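Local coordinates for protein putative mandelate racemase (Salmonella typhimurium, PDB 2O56) that is of unestablished function but binds magnesium as a member of the enolase superfamily, and is probably a hydro-lyase (dehydratase), at residues I56-A59 / K60-A64; A76-E79 / K80-K84; A64-I67 / G68-P71; G302-E305 / V306-C310. One frame throughout, in Å; residues are numbered along the deposited sequence.

Overall arrangement
Contacts 1 and 3 share A64 and follow helix 52-66 from its middle to its end, while contact 2 lies on helix 74-83, the next helix of the N-terminal capping domain. Contact 4 belongs to helix 302-314 of the barrel domain. Contacts 1 and 4 are buried, contact 2 partly so, and contact 3 is at the surface. Contact 2 touches all three others: L62 packs on M81, M69 on I77, and W78 meets T304 and E305. Backbone bonds, one apolar pair (M58 with L62) and a serine hydroxyl bonded back to the helix make up contact 1, a turn closes contact 3, and charged side chains mark contacts 2 and 4.

Contact 1: I56-A59 / K60-A64; sequences IGMA and KDLSA
The middle of helix 52-66, in the N-terminal capping domain of the enolase superfamily, brings M58 against L62 and S63 against A59, each pair four residues apart and so one turn on. Regular i to i+4 backbone bonds support the helical assignment: K60 N gives to I56 O, D61 N to G57 O at 2.9 Å, and L62 N to M58 O at 2.8 Å with an N-H...O angle of 172°. On the apolar side, M58 bends at chi2 and chi3, which curls its methyl back so that CE lies 3.7 Å from L62 CG and reaches both leucine methyls at slightly longer range. The two side chains are skewed to one another, and this face packs on F95, A98 and I102 of helix 93-114. K60 and D61 send their polar ends to another chain: K60 NZ and D61 OD1 both hydrogen-bond S53 OG of the second subunit, which places this turn at a subunit interface. S63 and A59 instead look toward strand 6-13, touching I11. There the serine hydroxyl folds back onto its own helix, with OG anti to the carbonyl carbon (chi1 -63°). A59 O therefore accepts two bonds from opposite faces of its carbonyl plane, S63 N at 2.9 Å and S63 OG at 2.6 Å.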
ATOM      1  N   ILE A  56     -21.560 -31.222 -19.931  1.00 30.21           N
ATOM      2  CA  ILE A  56     -22.841 -31.700 -20.464  1.00 26.20           C
ATOM      3  C   ILE A  56     -23.991 -31.541 -19.465  1.00 19.49           C
ATOM      4  O   ILE A  56     -25.037 -30.972 -19.803  1.00 32.29           O
ATOM      5  CB  ILE A  56     -22.746 -33.195 -20.934  1.00 31.11           C
ATOM      6  CG1 ILE A  56     -21.942 -33.286 -22.219  1.00 25.93           C
ATOM      7  CG2 ILE A  56     -24.129 -33.781 -21.205  1.00 27.96           C
ATOM      8  CD1 ILE A  56     -21.314 -34.649 -22.426  1.00 26.76           C
ATOM      9  N   GLY A  57     -23.794 -32.023 -18.236  1.00 23.74           N
ATOM     10  CA  GLY A  57     -24.815 -31.909 -17.200  1.00 25.13           C
ATOM     11  C   GLY A  57     -25.086 -30.464 -16.813  1.00 27.01           C
ATOM     12  O   GLY A  57     -26.224 -30.109 -16.437  1.00 28.98           O
ATOM     13  N   MET A  58     -24.041 -29.634 -16.894  1.00 29.71           N
ATOM     14  CA  MET A  58     -24.148 -28.202 -16.566  1.00 24.94           C
ATOM     15  C   MET A  58     -24.973 -27.470 -17.622  1.00 23.80           C
ATOM     16  O   MET A  58     -25.907 -26.745 -17.285  1.00 28.02           O
ATOM     17  CB  MET A  58     -22.765 -27.553 -16.428  1.00 26.51           C
ATOM     18  CG  MET A  58     -22.754 -26.181 -15.702  1.00 20.85           C
ATOM     19  SD  MET A  58     -23.212 -26.217 -13.964  1.00 25.89           S
ATOM     20  CE  MET A  58     -24.862 -25.517 -13.996  1.00 19.95           C
ATOM     21  N   ALA A  59     -24.624 -27.680 -18.892  1.00 25.01           N
ATOM     22  CA  ALA A  59     -25.413 -27.191 -20.036  1.00 26.18           C
ATOM     23  C   ALA A  59     -26.855 -27.624 -19.973  1.00 26.97           C
ATOM     24  O   ALA A  59     -27.746 -26.825 -20.216  1.00 30.60           O
ATOM     25  CB  ALA A  59     -24.791 -27.660 -21.367  1.00 29.83           C
ATOM     26  N   LYS A  60     -27.080 -28.894 -19.635  1.00 33.12           N
ATOM     27  CA  LYS A  60     -28.433 -29.436 -19.392  1.00 25.73           C
ATOM     28  C   LYS A  60     -29.162 -28.695 -18.288  1.00 24.92           C
ATOM     29  O   LYS A  60     -30.297 -28.266 -18.469  1.00 29.17           O
ATOM     30  CB  LYS A  60     -28.337 -30.940 -19.050  1.00 29.25           C
ATOM     31  CG  LYS A  60     -29.630 -31.706 -19.054  1.00 32.46           C
ATOM     32  CD  LYS A  60     -29.453 -33.070 -18.415  1.00 36.94           C
ATOM     33  CE  LYS A  60     -30.107 -33.150 -17.054  1.00 45.68           C
ATOM     34  NZ  LYS A  60     -29.630 -34.355 -16.324  1.00 47.16           N
ATOM     35  N   ASP A  61     -28.528 -28.548 -17.131  1.00 30.88           N
ATOM     36  CA  ASP A  61     -29.169 -27.851 -15.998  1.00 25.66           C
ATOM     37  C   ASP A  61     -29.462 -26.374 -16.269  1.00 25.93           C
ATOM     38  O   ASP A  61     -30.540 -25.872 -15.904  1.00 29.22           O
ATOM     39  CB  ASP A  61     -28.336 -27.990 -14.722  1.00 31.97           C
ATOM     40  CG  ASP A  61     -28.436 -29.373 -14.096  1.00 41.54           C
ATOM     41  OD1 ASP A  61     -29.327 -30.184 -14.490  1.00 36.07           O
ATOM     42  OD2 ASP A  61     -27.606 -29.647 -13.206  1.00 32.87           O
ATOM     43  N   LEU A  62     -28.501 -25.682 -16.887  1.00 28.66           N
ATOM     44  CA  LEU A  62     -28.687 -24.282 -17.319  1.00 27.71           C
ATOM     45  C   LEU A  62     -29.800 -24.131 -18.374  1.00 33.57           C
ATOM     46  O   LEU A  62     -30.617 -23.212 -18.307  1.00 28.35           O
ATOM     47  CB  LEU A  62     -27.353 -23.666 -17.795  1.00 24.21           C
ATOM     48  CG  LEU A  62     -26.306 -23.392 -16.701  1.00 27.66           C
ATOM     49  CD1 LEU A  62     -24.920 -23.033 -17.240  1.00 21.65           C
ATOM     50  CD2 LEU A  62     -26.790 -22.318 -15.774  1.00 22.57           C
ATOM     51  N   SER A  63     -29.865 -25.071 -19.314  1.00 32.69           N
ATOM     52  CA  SER A  63     -30.900 -25.052 -20.346  1.00 29.32           C
ATOM     53  C   SER A  63     -32.315 -25.033 -19.786  1.00 31.23           C
ATOM     54  O   SER A  63     -33.164 -24.310 -20.307  1.00 33.83           O
ATOM     55  CB  SER A  63     -30.708 -26.203 -21.317  1.00 27.12           C
ATOM     56  OG  SER A  63     -29.468 -26.043 -21.998  1.00 32.32           O
ATOM     57  N   ALA A  64     -32.547 -25.782 -18.705  1.00 31.36           N
ATOM     58  CA  ALA A  64     -33.836 -25.785 -18.011  1.00 28.99           C
ATOM     59  C   ALA A  64     -34.324 -24.406 -17.643  1.00 32.63           C
ATOM     60  O   ALA A  64     -35.526 -24.166 -17.633  1.00 37.25           O
ATOM     61  CB  ALA A  64     -33.793 -26.671 -16.772  1.00 31.51           C
TER

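Contact 2: A76-E79 / K80-K84; sequences AIWE and KMLKK
E79 and K83 run alongside each other, pointing the same way, and end in a salt bridge, K83 NZ to E79 OE2 at 3.1 Å. The ammonium approaches from above the carboxylate plane, 39° out of it. Two bends in the lysine, chi2 -61° and chi4 65°, turn NZ back to the acid, and the aliphatic part of the chain is used as well: K83 CG lies 3.9 Å from E79 CD. On the neighbouring flank W78 CZ3 meets L82 CD2 at 3.8 Å, the methyl approaching the indole obliquely, while E79 OE1 is 3.7 Å from the same L82 CD2. A looser apolar pair joins I77 CG2 to M81 CE at 4.1 Å. Beneath these side chains the backbone bonds run i to i+4, including L82 N to W78 O at 2.9 Å, and K84 is the first residue to leave helical backbone angles. One shell further out, the indole is fixed by its NE1 bond to G301 O and an edge-to-face stack with W277. K80 NZ reaches I65 O at the end of the preceding helix, and E79 OE2 has a weak second bond to H314 of the third subunit. The whole is most of the short amphipathic helix 74-83, whose apolar side joins helix 93-114 of the capping domain to helix 277-286 of the barrel.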
ATOM      1  N   ALA A  76     -29.606 -10.236 -20.244  1.00 22.59           N
ATOM      2  CA  ALA A  76     -30.472 -10.714 -19.166  1.00 28.08           C
ATOM      3  C   ALA A  76     -30.279 -12.199 -18.900  1.00 22.38           C
ATOM      4  O   ALA A  76     -30.323 -12.624 -17.759  1.00 26.71           O
ATOM      5  CB  ALA A  76     -31.934 -10.408 -19.482  1.00 24.23           C
ATOM      6  N   ILE A  77     -30.057 -12.988 -19.949  1.00 23.46           N
ATOM      7  CA  ILE A  77     -29.899 -14.419 -19.767  1.00 24.46           C
ATOM      8  C   ILE A  77     -28.542 -14.688 -19.089  1.00 26.09           C
ATOM      9  O   ILE A  77     -28.458 -15.502 -18.180  1.00 22.48           O
ATOM     10  CB  ILE A  77     -30.049 -15.201 -21.100  1.00 26.08           C
ATOM     11  CG1 ILE A  77     -31.525 -15.306 -21.492  1.00 25.64           C
ATOM     12  CG2 ILE A  77     -29.417 -16.602 -21.015  1.00 25.90           C
ATOM     13  CD1 ILE A  77     -31.768 -15.394 -22.993  1.00 26.33           C
ATOM     14  N   TRP A  78     -27.498 -13.975 -19.515  1.00 26.85           N
ATOM     15  CA  TRP A  78     -26.175 -14.121 -18.886  1.00 25.65           C
ATOM     16  C   TRP A  78     -26.257 -13.844 -17.372  1.00 21.53           C
ATOM     17  O   TRP A  78     -25.798 -14.633 -16.548  1.00 24.60           O
ATOM     18  CB  TRP A  78     -25.135 -13.215 -19.558  1.00 21.85           C
ATOM     19  CG  TRP A  78     -23.718 -13.752 -19.347  1.00 27.52           C
ATOM     20  CD1 TRP A  78     -23.034 -14.587 -20.163  1.00 23.63           C
ATOM     21  CD2 TRP A  78     -22.880 -13.538 -18.200  1.00 27.62           C
ATOM     22  NE1 TRP A  78     -21.795 -14.881 -19.632  1.00 27.34           N
ATOM     23  CE2 TRP A  78     -21.666 -14.243 -18.427  1.00 17.69           C
ATOM     24  CE3 TRP A  78     -23.016 -12.793 -17.032  1.00 18.60           C
ATOM     25  CZ2 TRP A  78     -20.612 -14.252 -17.496  1.00 20.01           C
ATOM     26  CZ3 TRP A  78     -21.950 -12.789 -16.113  1.00 20.22           C
ATOM     27  CH2 TRP A  78     -20.772 -13.507 -16.355  1.00 13.74           C
ATOM     28  N   GLU A  79     -26.895 -12.742 -17.011  1.00 23.11           N
ATOM     29  CA  GLU A  79     -26.972 -12.342 -15.617  1.00 22.30           C
ATOM     30  C   GLU A  79     -27.897 -13.267 -14.814  1.00 29.19           C
ATOM     31  O   GLU A  79     -27.714 -13.437 -13.620  1.00 27.62           O
ATOM     32  CB  GLU A  79     -27.429 -10.878 -15.518  1.00 23.23           C
ATOM     33  CG  GLU A  79     -27.453 -10.309 -14.096  1.00 23.59           C
ATOM     34  CD  GLU A  79     -26.124  -9.705 -13.639  1.00 33.64           C
ATOM     35  OE1 GLU A  79     -25.093  -9.855 -14.339  1.00 31.15           O
ATOM     36  OE2 GLU A  79     -26.120  -9.063 -12.571  1.00 33.66           O
ATOM     37  N   LYS A  80     -28.893 -13.861 -15.464  1.00 26.90           N
ATOM     38  CA  LYS A  80     -29.679 -14.905 -14.819  1.00 25.03           C
ATOM     39  C   LYS A  80     -28.839 -16.134 -14.527  1.00 19.47           C
ATOM     40  O   LYS A  80     -28.947 -16.730 -13.455  1.00 25.13           O
ATOM     41  CB  LYS A  80     -30.882 -15.302 -15.683  1.00 28.10           C
ATOM     42  CG  LYS A  80     -31.925 -16.122 -14.938  1.00 27.06           C
ATOM     43  CD  LYS A  80     -33.021 -16.601 -15.910  1.00 25.88           C
ATOM     44  CE  LYS A  80     -33.887 -17.674 -15.238  1.00 32.49           C
ATOM     45  NZ  LYS A  80     -35.129 -17.978 -15.999  1.00 32.48           N
ATOM     46  N   MET A  81     -27.994 -16.521 -15.483  1.00 20.56           N
ATOM     47  CA  MET A  81     -27.102 -17.653 -15.251  1.00 19.02           C
ATOM     48  C   MET A  81     -26.108 -17.364 -14.120  1.00 24.37           C
ATOM     49  O   MET A  81     -25.771 -18.260 -13.316  1.00 23.15           O
ATOM     50  CB  MET A  81     -26.428 -18.091 -16.543  1.00 22.90           C
ATOM     51  CG  MET A  81     -27.423 -18.676 -17.585  1.00 20.83           C
ATOM     52  SD  MET A  81     -26.544 -19.541 -18.895  1.00 27.89           S
ATOM     53  CE  MET A  81     -25.797 -18.216 -19.875  1.00 21.02           C
ATOM     54  N   LEU A  82     -25.660 -16.110 -14.042  1.00 24.05           N
ATOM     55  CA  LEU A  82     -24.791 -15.679 -12.941  1.00 23.68           C
ATOM     56  C   LEU A  82     -25.525 -15.679 -11.600  1.00 22.27           C
ATOM     57  O   LEU A  82     -25.010 -16.207 -10.627  1.00 26.06           O
ATOM     58  CB  LEU A  82     -24.200 -14.292 -13.204  1.00 21.82           C
ATOM     59  CG  LEU A  82     -23.352 -13.663 -12.086  1.00 26.43           C
ATOM     60  CD1 LEU A  82     -22.165 -14.518 -11.746  1.00 23.98           C
ATOM     61  CD2 LEU A  82     -22.910 -12.236 -12.441  1.00 22.77           C
ATOM     62  N   LYS A  83     -26.723 -15.090 -11.573  1.00 20.27           N
ATOM     63  CA  LYS A  83     -27.362 -14.608 -10.320  1.00 22.60           C
ATOM     64  C   LYS A  83     -28.460 -15.509  -9.757  1.00 26.88           C
ATOM     65  O   LYS A  83     -28.747 -15.453  -8.555  1.00 27.26           O
ATOM     66  CB  LYS A  83     -27.961 -13.206 -10.491  1.00 31.59           C
ATOM     67  CG  LYS A  83     -26.939 -12.048 -10.618  1.00 22.96           C
ATOM     68  CD  LYS A  83     -26.075 -11.942  -9.361  1.00 24.95           C
ATOM     69  CE  LYS A  83     -25.067 -10.786  -9.459  1.00 31.33           C
ATOM     70  NZ  LYS A  83     -25.759  -9.479  -9.521  1.00 34.61           N
ATOM     71  N   LYS A  84     -29.094 -16.314 -10.611  1.00 28.09           N
ATOM     72  CA  LYS A  84     -30.296 -17.062 -10.185  1.00 28.81           C
ATOM     73  C   LYS A  84     -30.074 -18.569 -10.077  1.00 34.91           C
ATOM     74  O   LYS A  84     -31.024 -19.331  -9.930  1.00 31.35           O
ATOM     75  CB  LYS A  84     -31.491 -16.754 -11.106  1.00 28.23           C
ATOM     76  CG  LYS A  84     -31.843 -15.286 -11.159  1.00 28.09           C
ATOM     77  CD  LYS A  84     -32.397 -14.824  -9.798  1.00 38.83           C
ATOM     78  CE  LYS A  84     -33.448 -13.759  -9.963  1.00 57.77           C
ATOM     79  NZ  LYS A  84     -33.503 -12.935  -8.736  1.00 67.49           N
TER

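Contact 3: A64-I67 / G68-P71; sequences AIII and GMDP
I66 and M69 are the ends of a type II beta turn that takes the chain out of helix 52-66. The turn is closed by M69 N to I66 O at 3.0 Å. The two central residues have the backbone angles expected of this turn: I67 is extended, with negative phi and positive psi, and G68 follows with positive phi, its phi/psi being 93°/-13°. At G68 a beta carbon would be jammed against I67 O, so the glycine is accounted for by the turn itself. M69 then folds its side chain back over the helix end. With CG anti to the carbonyl carbon (chi1 -61°), its first two carbons crowd the accepting oxygen, CB 3.3 Å and CG 3.4 Å from I66 O. Further along, M69 SD comes 3.7 Å from I66 CA and an equal 3.7 Å from I65 O, and its separation from I66 CB is 4.2 Å. The neighbouring helix 74-83 covers this methionine with I77 and K80, while I66 packs on I6 and I102. G68 and M69 also make backbone hydrogen bonds with I6, tying the turn to the first strand of the domain. Thus one residue serves the end of the helix twice: the amide of M69 gives I66 O its turn bond, while the carbons and sulfur of its side chain pack against the last two helical carbonyls, those of I65 and I66.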
ATOM      1  N   ALA A  64     -32.547 -25.782 -18.705  1.00 31.36           N
ATOM      2  CA  ALA A  64     -33.836 -25.785 -18.011  1.00 28.99           C
ATOM      3  C   ALA A  64     -34.324 -24.406 -17.643  1.00 32.63           C
ATOM      4  O   ALA A  64     -35.526 -24.166 -17.633  1.00 37.25           O
ATOM      5  CB  ALA A  64     -33.793 -26.671 -16.772  1.00 31.51           C
ATOM      6  N   ILE A  65     -33.409 -23.490 -17.336  1.00 34.53           N
ATOM      7  CA  ILE A  65     -33.819 -22.187 -16.815  1.00 32.45           C
ATOM      8  C   ILE A  65     -34.068 -21.132 -17.890  1.00 33.16           C
ATOM      9  O   ILE A  65     -34.645 -20.081 -17.599  1.00 35.55           O
ATOM     10  CB  ILE A  65     -32.923 -21.656 -15.649  1.00 32.28           C
ATOM     11  CG1 ILE A  65     -31.598 -21.114 -16.156  1.00 34.33           C
ATOM     12  CG2 ILE A  65     -32.691 -22.745 -14.605  1.00 32.67           C
ATOM     13  CD1 ILE A  65     -30.942 -20.134 -15.186  1.00 34.99           C
ATOM     14  N   ILE A  66     -33.669 -21.432 -19.130  1.00 24.73           N
ATOM     15  CA  ILE A  66     -33.864 -20.508 -20.240  1.00 22.75           C
ATOM     16  C   ILE A  66     -34.988 -20.876 -21.245  1.00 29.55           C
ATOM     17  O   ILE A  66     -35.315 -20.086 -22.131  1.00 27.21           O
ATOM     18  CB  ILE A  66     -32.539 -20.267 -20.992  1.00 32.42           C
ATOM     19  CG1 ILE A  66     -32.204 -21.462 -21.877  1.00 29.66           C
ATOM     20  CG2 ILE A  66     -31.421 -19.933 -19.979  1.00 27.82           C
ATOM     21  CD1 ILE A  66     -30.954 -21.320 -22.668  1.00 24.84           C
ATOM     22  N   ILE A  67     -35.560 -22.068 -21.120  1.00 30.48           N
ATOM     23  CA  ILE A  67     -36.678 -22.489 -21.970  1.00 29.40           C
ATOM     24  C   ILE A  67     -37.781 -21.457 -21.765  1.00 28.72           C
ATOM     25  O   ILE A  67     -38.062 -21.093 -20.632  1.00 31.38           O
ATOM     26  CB  ILE A  67     -37.211 -23.889 -21.544  1.00 33.82           C
ATOM     27  CG1 ILE A  67     -36.088 -24.939 -21.562  1.00 30.81           C
ATOM     28  CG2 ILE A  67     -38.366 -24.316 -22.413  1.00 34.46           C
ATOM     29  CD1 ILE A  67     -35.468 -25.147 -22.930  1.00 28.07           C
ATOM     30  N   GLY A  68     -38.372 -20.958 -22.850  1.00 30.70           N
ATOM     31  CA  GLY A  68     -39.467 -19.989 -22.727  1.00 26.80           C
ATOM     32  C   GLY A  68     -38.985 -18.550 -22.775  1.00 38.01           C
ATOM     33  O   GLY A  68     -39.794 -17.651 -22.928  1.00 35.58           O
ATOM     34  N   MET A  69     -37.670 -18.324 -22.648  1.00 29.00           N
ATOM     35  CA  MET A  69     -37.128 -16.957 -22.655  1.00 34.76           C
ATOM     36  C   MET A  69     -36.928 -16.479 -24.087  1.00 31.64           C
ATOM     37  O   MET A  69     -36.774 -17.284 -24.991  1.00 32.10           O
ATOM     38  CB  MET A  69     -35.802 -16.852 -21.871  1.00 25.52           C
ATOM     39  CG  MET A  69     -35.918 -17.227 -20.395  1.00 34.76           C
ATOM     40  SD  MET A  69     -34.447 -16.905 -19.391  1.00 32.89           S
ATOM     41  CE  MET A  69     -34.623 -15.117 -19.147  1.00 27.81           C
ATOM     42  N   ASP A  70     -36.925 -15.164 -24.270  1.00 30.44           N
ATOM     43  CA  ASP A  70     -36.552 -14.530 -25.533  1.00 31.24           C
ATOM     44  C   ASP A  70     -35.042 -14.607 -25.697  1.00 33.29           C
ATOM     45  O   ASP A  70     -34.308 -13.958 -24.944  1.00 35.27           O
ATOM     46  CB  ASP A  70     -36.983 -13.067 -25.474  1.00 29.81           C
ATOM     47  CG  ASP A  70     -36.886 -12.351 -26.805  1.00 30.54           C
ATOM     48  OD1 ASP A  70     -36.155 -12.788 -27.719  1.00 31.35           O
ATOM     49  OD2 ASP A  70     -37.562 -11.300 -26.934  1.00 38.08           O
ATOM     50  N   PRO A  71     -34.568 -15.364 -26.702  1.00 31.53           N
ATOM     51  CA  PRO A  71     -33.119 -15.538 -26.876  1.00 33.26           C
ATOM     52  C   PRO A  71     -32.392 -14.257 -27.294  1.00 25.50           C
ATOM     53  O   PRO A  71     -31.163 -14.211 -27.257  1.00 33.36           O
ATOM     54  CB  PRO A  71     -33.032 -16.603 -27.973  1.00 28.68           C
ATOM     55  CG  PRO A  71     -34.284 -16.402 -28.772  1.00 28.64           C
ATOM     56  CD  PRO A  71     -35.327 -16.095 -27.741  1.00 31.47           C
TER

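Contact 4: G302-E305 / V306-C310; sequences GITE and VKKIC
E305 and K308 face one another across a water on the first turns of helix 302-314. Their charged atoms are too far apart for a salt bridge, E305 OE1 to K308 NZ being 4.6 Å, but the water spans the gap: it donates to E305 OE1 at 2.7 Å and accepts from K308 NZ at 3.0 Å. The side chains cross at about a right angle. Each has a direct ionic partner too, E305 OE2 with R278 NE and K308 NZ with E75 OE1. The extended lysine lies beside T304, pointing the same way, with its CG 3.2 Å from T304 O and its NZ 4.0 Å from T304 CG2. That threonine places OG1 anti to the carbonyl carbon (chi1 -54°), where it is hydrogen-bonded to D103, W107 and N74 of the capping domain. K307 NZ makes salt bridges to D311 of its own chain and to E75 of the third subunit. Three i to i+4 backbone bonds are formed: G302 O takes V306 N at 2.9 Å, I303 O takes K307 N at 3.1 Å, and E305 O takes I309 N at 2.9 Å. The helix belongs to the beta-alpha-beta unit between strands 292-293 and 319-320 of the barrel. With R278 on E305, E75 on K308 and a water between them, the charges of the two buried residues are probably largely compensated, and T304 OG1 adds a hydrogen-bonded link between barrel and capping domain.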
ATOM      1  N   GLY A 302     -18.312 -16.912 -22.803  1.00 26.30           N
ATOM      2  CA  GLY A 302     -19.099 -16.747 -24.037  1.00 23.29           C
ATOM      3  C   GLY A 302     -18.829 -15.415 -24.682  1.00 22.11           C
ATOM      4  O   GLY A 302     -17.949 -14.663 -24.249  1.00 22.65           O
ATOM      5  N   ILE A 303     -19.580 -15.098 -25.726  1.00 21.60           N
ATOM      6  CA  ILE A 303     -19.348 -13.854 -26.459  1.00 21.07           C
ATOM      7  C   ILE A 303     -19.683 -12.613 -25.626  1.00 26.44           C
ATOM      8  O   ILE A 303     -18.972 -11.594 -25.670  1.00 23.50           O
ATOM      9  CB  ILE A 303     -20.158 -13.853 -27.766  1.00 25.22           C
ATOM     10  CG1 ILE A 303     -19.604 -14.919 -28.720  1.00 21.31           C
ATOM     11  CG2 ILE A 303     -20.129 -12.522 -28.399  1.00 20.72           C
ATOM     12  CD1 ILE A 303     -20.617 -15.386 -29.751  1.00 25.05           C
ATOM     13  N   THR A 304     -20.777 -12.687 -24.874  1.00 22.52           N
ATOM     14  CA  THR A 304     -21.210 -11.539 -24.077  1.00 24.99           C
ATOM     15  C   THR A 304     -20.116 -11.094 -23.102  1.00 24.45           C
ATOM     16  O   THR A 304     -19.787  -9.903 -23.021  1.00 25.51           O
ATOM     17  CB  THR A 304     -22.508 -11.837 -23.335  1.00 23.36           C
ATOM     18  OG1 THR A 304     -23.482 -12.291 -24.282  1.00 25.95           O
ATOM     19  CG2 THR A 304     -23.044 -10.581 -22.642  1.00 21.10           C
ATOM     20  N   GLU A 305     -19.541 -12.062 -22.396  1.00 24.88           N
ATOM     21  CA  GLU A 305     -18.571 -11.783 -21.348  1.00 22.19           C
ATOM     22  C   GLU A 305     -17.167 -11.576 -21.912  1.00 23.47           C
ATOM     23  O   GLU A 305     -16.431 -10.693 -21.446  1.00 21.92           O
ATOM     24  CB  GLU A 305     -18.568 -12.900 -20.290  1.00 19.21           C
ATOM     25  CG  GLU A 305     -17.720 -12.559 -19.080  1.00 18.57           C
ATOM     26  CD  GLU A 305     -18.364 -11.561 -18.132  1.00 27.76           C
ATOM     27  OE1 GLU A 305     -19.510 -11.106 -18.373  1.00 23.07           O
ATOM     28  OE2 GLU A 305     -17.702 -11.205 -17.138  1.00 25.45           O
ATOM     29  N   VAL A 306     -16.772 -12.367 -22.899  1.00 21.77           N
ATOM     30  CA  VAL A 306     -15.414 -12.181 -23.436  1.00 19.10           C
ATOM     31  C   VAL A 306     -15.212 -10.813 -24.120  1.00 19.72           C
ATOM     32  O   VAL A 306     -14.156 -10.194 -23.976  1.00 27.13           O
ATOM     33  CB  VAL A 306     -14.914 -13.411 -24.258  1.00 21.67           C
ATOM     34  CG1 VAL A 306     -13.602 -13.110 -24.976  1.00 19.58           C
ATOM     35  CG2 VAL A 306     -14.711 -14.618 -23.310  1.00 19.32           C
ATOM     36  N   LYS A 307     -16.225 -10.312 -24.830  1.00 20.87           N
ATOM     37  CA  LYS A 307     -16.172  -8.939 -25.324  1.00 26.98           C
ATOM     38  C   LYS A 307     -15.900  -7.955 -24.180  1.00 23.13           C
ATOM     39  O   LYS A 307     -15.093  -7.060 -24.315  1.00 24.24           O
ATOM     40  CB  LYS A 307     -17.464  -8.561 -26.068  1.00 19.97           C
ATOM     41  CG  LYS A 307     -17.456  -7.180 -26.714  1.00 23.35           C
ATOM     42  CD  LYS A 307     -16.396  -7.074 -27.817  1.00 24.73           C
ATOM     43  CE  LYS A 307     -16.471  -5.723 -28.553  1.00 33.75           C
ATOM     44  NZ  LYS A 307     -16.565  -4.536 -27.625  1.00 27.71           N
ATOM     45  N   LYS A 308     -16.591  -8.131 -23.060  1.00 21.27           N
ATOM     46  CA  LYS A 308     -16.401  -7.263 -21.890  1.00 21.03           C
ATOM     47  C   LYS A 308     -14.997  -7.383 -21.281  1.00 23.52           C
ATOM     48  O   LYS A 308     -14.372  -6.374 -20.930  1.00 21.26           O
ATOM     49  CB  LYS A 308     -17.487  -7.552 -20.860  1.00 25.28           C
ATOM     50  CG  LYS A 308     -18.893  -7.315 -21.414  1.00 16.09           C
ATOM     51  CD  LYS A 308     -19.944  -7.720 -20.358  1.00 19.72           C
ATOM     52  CE  LYS A 308     -21.342  -7.350 -20.828  1.00 18.65           C
ATOM     53  NZ  LYS A 308     -22.363  -7.819 -19.803  1.00 21.05           N
ATOM     54  N   ILE A 309     -14.494  -8.613 -21.196  1.00 24.11           N
ATOM     55  CA  ILE A 309     -13.097  -8.858 -20.831  1.00 22.63           C
ATOM     56  C   ILE A 309     -12.115  -8.083 -21.704  1.00 25.28           C
ATOM     57  O   ILE A 309     -11.248  -7.385 -21.185  1.00 24.03           O
ATOM     58  CB  ILE A 309     -12.770 -10.382 -20.802  1.00 25.15           C
ATOM     59  CG1 ILE A 309     -13.558 -11.067 -19.682  1.00 19.90           C
ATOM     60  CG2 ILE A 309     -11.244 -10.638 -20.633  1.00 21.10           C
ATOM     61  CD1 ILE A 309     -13.489 -12.599 -19.721  1.00 19.24           C
ATOM     62  N   CYS A 310     -12.260  -8.175 -23.028  1.00 23.97           N
ATOM     63  CA  CYS A 310     -11.334  -7.508 -23.950  1.00 24.70           C
ATOM     64  C   CYS A 310     -11.372  -6.001 -23.801  1.00 24.74           C
ATOM     65  O   CYS A 310     -10.328  -5.350 -23.879  1.00 24.52           O
ATOM     66  CB  CYS A 310     -11.610  -7.889 -25.410  1.00 25.01           C
ATOM     67  SG  CYS A 310     -11.444  -9.633 -25.727  1.00 26.32           S
TER
HETATM   68  O   HOH W   1     -21.803 -10.742 -19.671  1.00 30.65           O